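Local coordinates for ubiquitin-conjugating enzyme E2, putative (Plasmodium falciparum, PDB 2Q0V), which probably takes part in ubiquitin conjugation as a member of the E2 family, in the group of ubiquitin-conjugating enzyme variants, at residues I73-I78 / F93-E98. Numbering follows the deposited sequence.
Sequences IYSLTI and FDTKIE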
# COMPACT_ATOMS: atom_id res chain seq x y z
N ILE A 73 -3.28 8.25 11.32
CA ILE A 73 -3.39 6.91 10.82
C ILE A 73 -4.18 6.97 9.53
O ILE A 73 -5.27 7.55 9.51
CB ILE A 73 -4.15 5.98 11.80
CG1 ILE A 73 -3.56 6.07 13.21
CG2 ILE A 73 -4.15 4.51 11.30
CD1 ILE A 73 -2.07 5.79 13.24
N TYR A 74 -3.64 6.39 8.47
CA TYR A 74 -4.35 6.35 7.19
C TYR A 74 -4.69 4.94 6.88
O TYR A 74 -3.83 4.06 6.95
CB TYR A 74 -3.51 6.98 6.08
CG TYR A 74 -3.29 8.45 6.32
CD1 TYR A 74 -2.20 8.88 7.05
CD2 TYR A 74 -4.18 9.40 5.83
CE1 TYR A 74 -1.98 10.20 7.30
CE2 TYR A 74 -3.98 10.75 6.09
CZ TYR A 74 -2.87 11.14 6.83
OH TYR A 74 -2.63 12.47 7.11
N SER A 75 -5.97 4.71 6.56
CA SER A 75 -6.48 3.41 6.12
C SER A 75 -6.53 3.34 4.59
O SER A 75 -6.92 4.31 3.91
CB SER A 75 -7.90 3.16 6.65
OG SER A 75 -7.87 2.75 8.01
N LEU A 76 -6.14 2.19 4.04
CA LEU A 76 -6.17 2.03 2.63
C LEU A 76 -6.44 0.61 2.19
O LEU A 76 -6.43 -0.30 2.99
CB LEU A 76 -4.96 2.67 1.94
CG LEU A 76 -3.48 2.60 2.23
CD1 LEU A 76 -2.83 3.46 1.17
CD2 LEU A 76 -3.07 3.08 3.63
N THR A 77 -6.77 0.47 0.91
CA THR A 77 -7.20 -0.79 0.34
C THR A 77 -6.32 -1.05 -0.87
O THR A 77 -6.19 -0.20 -1.74
CB THR A 77 -8.73 -0.72 -0.04
OG1 THR A 77 -9.49 -0.54 1.16
CG2 THR A 77 -9.22 -1.98 -0.71
N ILE A 78 -5.69 -2.22 -0.90
CA ILE A 78 -4.88 -2.65 -2.06
C ILE A 78 -5.57 -3.84 -2.75
O ILE A 78 -5.95 -4.80 -2.12
CB ILE A 78 -3.38 -2.92 -1.65
CG1 ILE A 78 -2.75 -1.60 -1.22
CG2 ILE A 78 -2.59 -3.52 -2.80
CD1 ILE A 78 -1.24 -1.63 -0.94
N PHE A 93 -6.77 5.21 -0.89
CA PHE A 93 -6.96 5.63 0.47
C PHE A 93 -8.46 5.63 0.76
O PHE A 93 -9.27 6.12 -0.05
CB PHE A 93 -6.39 7.03 0.67
CG PHE A 93 -4.92 7.07 0.92
CD1 PHE A 93 -4.03 7.10 -0.14
CD2 PHE A 93 -4.42 7.09 2.23
CE1 PHE A 93 -2.67 7.13 0.09
CE2 PHE A 93 -3.06 7.13 2.47
CZ PHE A 93 -2.18 7.16 1.41
N ASP A 94 -8.80 5.06 1.90
CA ASP A 94 -10.11 5.19 2.49
C ASP A 94 -10.09 6.47 3.36
O ASP A 94 -11.04 7.24 3.34
CB ASP A 94 -10.43 3.93 3.31
CG ASP A 94 -10.32 2.62 2.48
OD1 ASP A 94 -10.87 2.55 1.34
OD2 ASP A 94 -9.69 1.65 2.96
N THR A 95 -8.99 6.70 4.10
CA THR A 95 -8.77 7.93 4.85
C THR A 95 -8.33 9.03 3.91
O THR A 95 -7.49 8.81 3.00
CB THR A 95 -7.72 7.76 5.96
OG1 THR A 95 -8.00 6.59 6.73
CG2 THR A 95 -7.73 8.94 6.91
N LYS A 96 -8.91 10.22 4.11
CA LYS A 96 -8.67 11.38 3.29
C LYS A 96 -7.25 11.87 3.45
O LYS A 96 -6.75 11.99 4.56
CB LYS A 96 -9.65 12.50 3.61
CG LYS A 96 -11.02 12.31 2.98
CD LYS A 96 -11.66 13.64 2.58
CE LYS A 96 -13.17 13.48 2.41
NZ LYS A 96 -13.73 14.30 1.27
N ILE A 97 -6.62 12.18 2.32
CA ILE A 97 -5.26 12.65 2.33
C ILE A 97 -5.07 13.63 1.16
O ILE A 97 -5.77 13.56 0.14
CB ILE A 97 -4.27 11.44 2.30
CG1 ILE A 97 -2.86 11.85 2.75
CG2 ILE A 97 -4.30 10.70 0.95
CD1 ILE A 97 -1.88 10.70 2.82
N GLU A 98 -4.14 14.56 1.33
CA GLU A 98 -3.69 15.38 0.20
C GLU A 98 -2.24 15.06 -0.04
O GLU A 98 -1.38 15.34 0.80
CB GLU A 98 -3.89 16.88 0.46
CG GLU A 98 -5.36 17.26 0.52
CD GLU A 98 -5.99 17.48 -0.84
OE1 GLU A 98 -5.35 18.17 -1.69
OE2 GLU A 98 -7.11 16.98 -1.08
O HOH W 1 -9.12 -0.24 4.43
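Phe93 lies between two aliphatic groups: Leu76 CD1 sits over the middle of one ring face, 3.7 Å from the ring centroid, and Ile97 CG2 over the middle of the other. The rim of the same ring abuts Tyr74, its CE2 3.6 Å from Tyr74 CB. Leu76 and Phe93 form an antiparallel non-hydrogen-bonded pair, their side chains alongside each other on the sheet face where Leu132 of helix 125-135 meets Leu76. Tyr74 fills the hollow where the chain turns away: Ile97 CD1 covers one ring face toward the rim, Thr95 CG2 lies 3.7 Å from Tyr74 CD2, and Lys96 O meets the ring edge in plane. Past Phe93 the chain leaves the edge strand 90-93, and polar bonds hold it to strand 73-79. Ser75 O accepts from Asp94 N (2.9 Å) and Thr95 N (3.2 Å), both on the same face of its carbonyl plane. With chi1 of -48°, Thr95 OG1 stands anti to its own carbonyl carbon and takes Ser75 N in a nearly straight bond (2.8 Å, 169°). Thr77 OG1 donates to the syn lone pair of Asp94 OD2 (2.8 Å). Backbone N-H groups and the Thr95 hydroxyl thus tie the departing loop to the strand after the regular pairing has ended, while apolar groups of Leu76, Ile97 and Tyr74 enclose the Phe93 ring.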